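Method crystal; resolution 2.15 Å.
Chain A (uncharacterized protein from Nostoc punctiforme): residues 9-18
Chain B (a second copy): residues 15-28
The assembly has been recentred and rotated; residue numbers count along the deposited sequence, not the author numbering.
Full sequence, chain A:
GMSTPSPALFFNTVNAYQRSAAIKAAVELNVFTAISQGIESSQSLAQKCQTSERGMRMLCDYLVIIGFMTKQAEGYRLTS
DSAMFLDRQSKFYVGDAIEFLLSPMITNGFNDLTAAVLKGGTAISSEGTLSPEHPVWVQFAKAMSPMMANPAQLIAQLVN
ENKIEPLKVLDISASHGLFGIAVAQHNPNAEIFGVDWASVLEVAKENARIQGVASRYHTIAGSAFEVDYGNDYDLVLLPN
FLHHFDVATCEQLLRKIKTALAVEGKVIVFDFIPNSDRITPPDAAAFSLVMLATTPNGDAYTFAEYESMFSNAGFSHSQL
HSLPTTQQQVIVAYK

Chain A (9-18) LFFNTVNAYQ
Chain B, residues 15-28: NAYQRSAAIKAAVE

In chain A, residues 9-14 form the last turns of a helix that begins earlier in the chain, with phi/psi between -51/-54 and -72/-37. N15(A), at -87/3, departs from these values; A16(A) (-55/-31) and Y17(A) (-54/-25) follow, and the chain is helical again at 17-18. In chain B, N15(B), at -94/2, has nearly the same conformation as N15(A), and the chain then runs as a regular helix through E28(B), with i+4 to i backbone hydrogen bonds from A21(B) N to Y17(B) O (3.1 Å) through E28(B) N to K24(B) O (3.0 Å). The axes of helix 9-14 of chain A and helix 17-28 of chain B approach to 8.5 Å with 120° between their N-to-C directions. Among CA pairs the closest is Y17(A) CA to Y17(B) CA, 3.7 Å; A16(A) CA is 5.3 Å from A16(B) CA, and V14(A) CA is 4.7 Å from S20(B) CA.

The alanines and the tyrosine CB atoms lie where the backbones approach. A16(A) and A16(B) point toward the opposing stretch, A16(A) CB and A16(B) CB being 4.1 Å apart, and A16(B) CB lies 3.3 Å from A16(A) O. The tyrosine CB atoms, Y17(A) CB and Y17(B) CB, are also 4.1 Å apart. Both tyrosines adopt chi1 p (73° and 71°) with chi2 near -85°, which leads their ends away from the contact. Each hydroxyl instead accepts a hydrogen bond within its own chain: Q18(A) NE2 to Y17(A) OH at 3.0 Å and Q18(B) NE2 to Y17(B) OH at 3.2 Å.

S20(B), chi1 m, provides the polar centre. Its OG accepts a hydrogen bond from Y17(A) N at 2.9 Å and lies 2.8 Å from T13(A) O and 2.9 Å from V14(A) O, both within reach of its single proton. One hydroxyl thus meets backbone groups at the break in the chain A helix. S20(B) CA adds a CA-H...O contact of 3.4 Å to T13(A) O.

T13(A), chi1 m, turns its OG1 back to L9(A) O, a 2.6 Å hydrogen bond, while its CG2 packs 3.3 Å from R19(B) O and 3.8 Å from I23(B) CB. R19(B) points toward chain A at CB, 4.1 Å from A16(A) CB, but its end leads away and is unmodelled beyond NE.

Further along, I23(B) (chi1 t, chi2 p), its CA-to-CB bond pointing toward chain A, packs against both V14(A) and F10(A). I23(B) CG2 lies 3.9 Å from V14(A) CG2, and I23(B) CG1 meets the ring edge of F10(A) at CD1, 3.7 Å away. F10(A), chi1 t and chi2 57°, also reaches V27(B), with CE1 4.0 Å from V27(B) CG2.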

# COMPACT_ATOMS: atom_id res chain seq x y z
N LEU A 9 -2.14 0.61 13.33
CA LEU A 9 -1.75 1.51 12.24
C LEU A 9 -0.48 1.03 11.57
O LEU A 9 -0.38 0.94 10.34
CB LEU A 9 -1.59 2.97 12.73
CG LEU A 9 -1.28 4.06 11.68
CD1 LEU A 9 -2.29 4.10 10.54
CD2 LEU A 9 -1.15 5.43 12.33
N PHE A 10 0.52 0.75 12.40
CA PHE A 10 1.79 0.24 11.91
C PHE A 10 1.57 -0.96 10.99
O PHE A 10 2.05 -0.97 9.88
CB PHE A 10 2.70 -0.15 13.06
CG PHE A 10 3.97 -0.80 12.61
CD1 PHE A 10 4.83 -0.16 11.74
CD2 PHE A 10 4.33 -2.05 13.08
CE1 PHE A 10 5.99 -0.75 11.33
CE2 PHE A 10 5.50 -2.64 12.68
CZ PHE A 10 6.34 -2.00 11.81
N PHE A 11 0.85 -1.97 11.46
CA PHE A 11 0.73 -3.22 10.72
C PHE A 11 -0.15 -3.04 9.49
O PHE A 11 0.15 -3.60 8.43
CB PHE A 11 0.25 -4.37 11.62
CG PHE A 11 1.29 -4.87 12.61
CD1 PHE A 11 2.46 -5.44 12.17
CD2 PHE A 11 1.10 -4.77 13.96
CE1 PHE A 11 3.41 -5.88 13.05
CE2 PHE A 11 2.04 -5.22 14.84
CZ PHE A 11 3.20 -5.77 14.39
N ASN A 12 -1.20 -2.23 9.59
CA ASN A 12 -2.02 -1.95 8.40
C ASN A 12 -1.24 -1.19 7.35
O ASN A 12 -1.41 -1.44 6.16
CB ASN A 12 -3.29 -1.17 8.77
CG ASN A 12 -4.20 -1.96 9.69
OD1 ASN A 12 -4.22 -3.20 9.66
ND2 ASN A 12 -4.95 -1.25 10.53
N THR A 13 -0.39 -0.29 7.81
CA THR A 13 0.52 0.45 6.93
C THR A 13 1.59 -0.44 6.33
O THR A 13 1.80 -0.41 5.13
CB THR A 13 1.13 1.63 7.65
OG1 THR A 13 0.05 2.41 8.18
CG2 THR A 13 1.90 2.48 6.70
N VAL A 14 2.22 -1.28 7.13
CA VAL A 14 3.20 -2.21 6.57
C VAL A 14 2.58 -3.01 5.43
O VAL A 14 3.18 -3.12 4.36
CB VAL A 14 3.82 -3.14 7.66
CG1 VAL A 14 4.73 -4.24 7.02
CG2 VAL A 14 4.63 -2.30 8.64
N ASN A 15 1.37 -3.54 5.65
CA ASN A 15 0.69 -4.41 4.66
C ASN A 15 -0.16 -3.72 3.59
O ASN A 15 -0.77 -4.40 2.76
CB ASN A 15 -0.21 -5.42 5.39
CG ASN A 15 0.57 -6.40 6.20
OD1 ASN A 15 1.77 -6.60 5.98
ND2 ASN A 15 -0.09 -7.03 7.11
N ALA A 16 -0.16 -2.39 3.59
CA ALA A 16 -0.93 -1.58 2.65
C ALA A 16 -0.68 -1.90 1.18
O ALA A 16 -1.59 -1.74 0.38
CB ALA A 16 -0.74 -0.01 2.93
N TYR A 17 0.55 -2.32 0.83
CA TYR A 17 0.88 -2.73 -0.53
C TYR A 17 -0.09 -3.83 -1.06
O TYR A 17 -0.31 -3.93 -2.24
CB TYR A 17 2.36 -3.17 -0.68
CG TYR A 17 2.62 -4.50 -0.05
CD1 TYR A 17 2.88 -4.60 1.32
CD2 TYR A 17 2.54 -5.66 -0.79
CE1 TYR A 17 3.05 -5.82 1.92
CE2 TYR A 17 2.71 -6.91 -0.19
CZ TYR A 17 2.96 -6.99 1.15
OH TYR A 17 3.14 -8.22 1.74
N GLN A 18 -0.70 -4.61 -0.17
CA GLN A 18 -1.61 -5.70 -0.55
C GLN A 18 -2.92 -5.17 -1.16
O GLN A 18 -3.53 -5.81 -2.02
CB GLN A 18 -1.87 -6.61 0.67
CG GLN A 18 -0.59 -7.34 1.14
CD GLN A 18 -0.72 -8.11 2.45
OE1 GLN A 18 -1.78 -8.14 3.08
NE2 GLN A 18 0.37 -8.76 2.86
N ASN B 15 -2.74 3.69 -4.60
CA ASN B 15 -1.45 4.24 -4.13
C ASN B 15 -1.02 3.78 -2.74
O ASN B 15 -0.03 4.25 -2.22
CB ASN B 15 -1.53 5.77 -4.13
CG ASN B 15 -1.47 6.36 -5.53
OD1 ASN B 15 -0.96 5.75 -6.49
ND2 ASN B 15 -2.01 7.53 -5.66
N ALA B 16 -1.82 2.91 -2.13
CA ALA B 16 -1.56 2.36 -0.79
C ALA B 16 -0.13 1.81 -0.63
O ALA B 16 0.43 1.87 0.46
CB ALA B 16 -2.62 1.26 -0.45
N TYR B 17 0.46 1.28 -1.71
CA TYR B 17 1.81 0.71 -1.65
C TYR B 17 2.80 1.77 -1.17
O TYR B 17 3.83 1.45 -0.57
CB TYR B 17 2.25 0.15 -3.02
CG TYR B 17 2.53 1.23 -4.05
CD1 TYR B 17 1.51 1.76 -4.84
CD2 TYR B 17 3.82 1.75 -4.21
CE1 TYR B 17 1.76 2.79 -5.73
CE2 TYR B 17 4.07 2.76 -5.10
CZ TYR B 17 3.05 3.29 -5.85
OH TYR B 17 3.32 4.32 -6.72
N GLN B 18 2.51 3.03 -1.45
CA GLN B 18 3.37 4.11 -1.03
C GLN B 18 3.49 4.21 0.50
O GLN B 18 4.52 4.58 0.99
CB GLN B 18 2.89 5.42 -1.63
CG GLN B 18 2.91 5.45 -3.17
CD GLN B 18 2.42 6.77 -3.72
OE1 GLN B 18 1.86 7.56 -2.99
NE2 GLN B 18 2.60 6.99 -5.02
N ARG B 19 2.45 3.82 1.22
CA ARG B 19 2.41 3.90 2.68
C ARG B 19 3.33 2.87 3.27
O ARG B 19 3.98 3.12 4.26
CB ARG B 19 1.00 3.65 3.25
CG ARG B 19 -0.08 4.68 2.88
CD ARG B 19 -1.48 4.23 3.43
NE ARG B 19 -2.59 4.85 2.72
N SER B 20 3.35 1.71 2.64
CA SER B 20 4.24 0.64 3.02
C SER B 20 5.67 1.06 2.80
O SER B 20 6.48 0.77 3.64
CB SER B 20 3.94 -0.64 2.24
OG SER B 20 2.60 -1.02 2.49
N ALA B 21 5.96 1.75 1.69
CA ALA B 21 7.29 2.25 1.41
C ALA B 21 7.76 3.29 2.44
O ALA B 21 8.92 3.29 2.84
CB ALA B 21 7.38 2.82 -0.01
N ALA B 22 6.86 4.16 2.87
CA ALA B 22 7.18 5.23 3.80
C ALA B 22 7.47 4.62 5.16
O ALA B 22 8.43 5.00 5.82
CB ALA B 22 6.02 6.26 3.88
N ILE B 23 6.64 3.69 5.61
CA ILE B 23 6.86 3.11 6.94
C ILE B 23 8.11 2.23 6.94
O ILE B 23 8.80 2.14 7.95
CB ILE B 23 5.63 2.33 7.47
CG1 ILE B 23 5.76 2.08 8.97
CG2 ILE B 23 5.42 1.00 6.71
CD1 ILE B 23 5.86 3.38 9.82
N LYS B 24 8.41 1.59 5.82
CA LYS B 24 9.67 0.86 5.69
C LYS B 24 10.87 1.83 5.83
O LYS B 24 11.80 1.56 6.58
CB LYS B 24 9.71 0.12 4.37
CG LYS B 24 10.92 -0.72 4.20
CD LYS B 24 10.92 -1.41 2.89
CE LYS B 24 11.99 -2.44 2.92
NZ LYS B 24 12.44 -2.83 1.59
N ALA B 25 10.83 2.97 5.13
CA ALA B 25 11.95 3.91 5.20
C ALA B 25 12.15 4.43 6.63
O ALA B 25 13.30 4.50 7.14
CB ALA B 25 11.76 5.05 4.20
N ALA B 26 11.05 4.78 7.29
CA ALA B 26 11.06 5.34 8.65
C ALA B 26 11.63 4.37 9.70
O ALA B 26 12.38 4.78 10.61
CB ALA B 26 9.65 5.80 9.05
N VAL B 27 11.26 3.10 9.59
CA VAL B 27 11.80 2.08 10.49
C VAL B 27 13.28 1.84 10.19
O VAL B 27 14.13 1.86 11.10
CB VAL B 27 10.99 0.77 10.43
CG1 VAL B 27 11.71 -0.34 11.24
CG2 VAL B 27 9.59 1.00 10.96
N GLU B 28 13.61 1.65 8.92
CA GLU B 28 15.02 1.45 8.54
C GLU B 28 15.92 2.58 8.94
O GLU B 28 17.08 2.35 9.26
CB GLU B 28 15.15 1.17 7.03
CG GLU B 28 14.65 -0.24 6.63
CD GLU B 28 14.80 -0.55 5.15
OE1 GLU B 28 14.98 0.38 4.33
OE2 GLU B 28 14.73 -1.75 4.81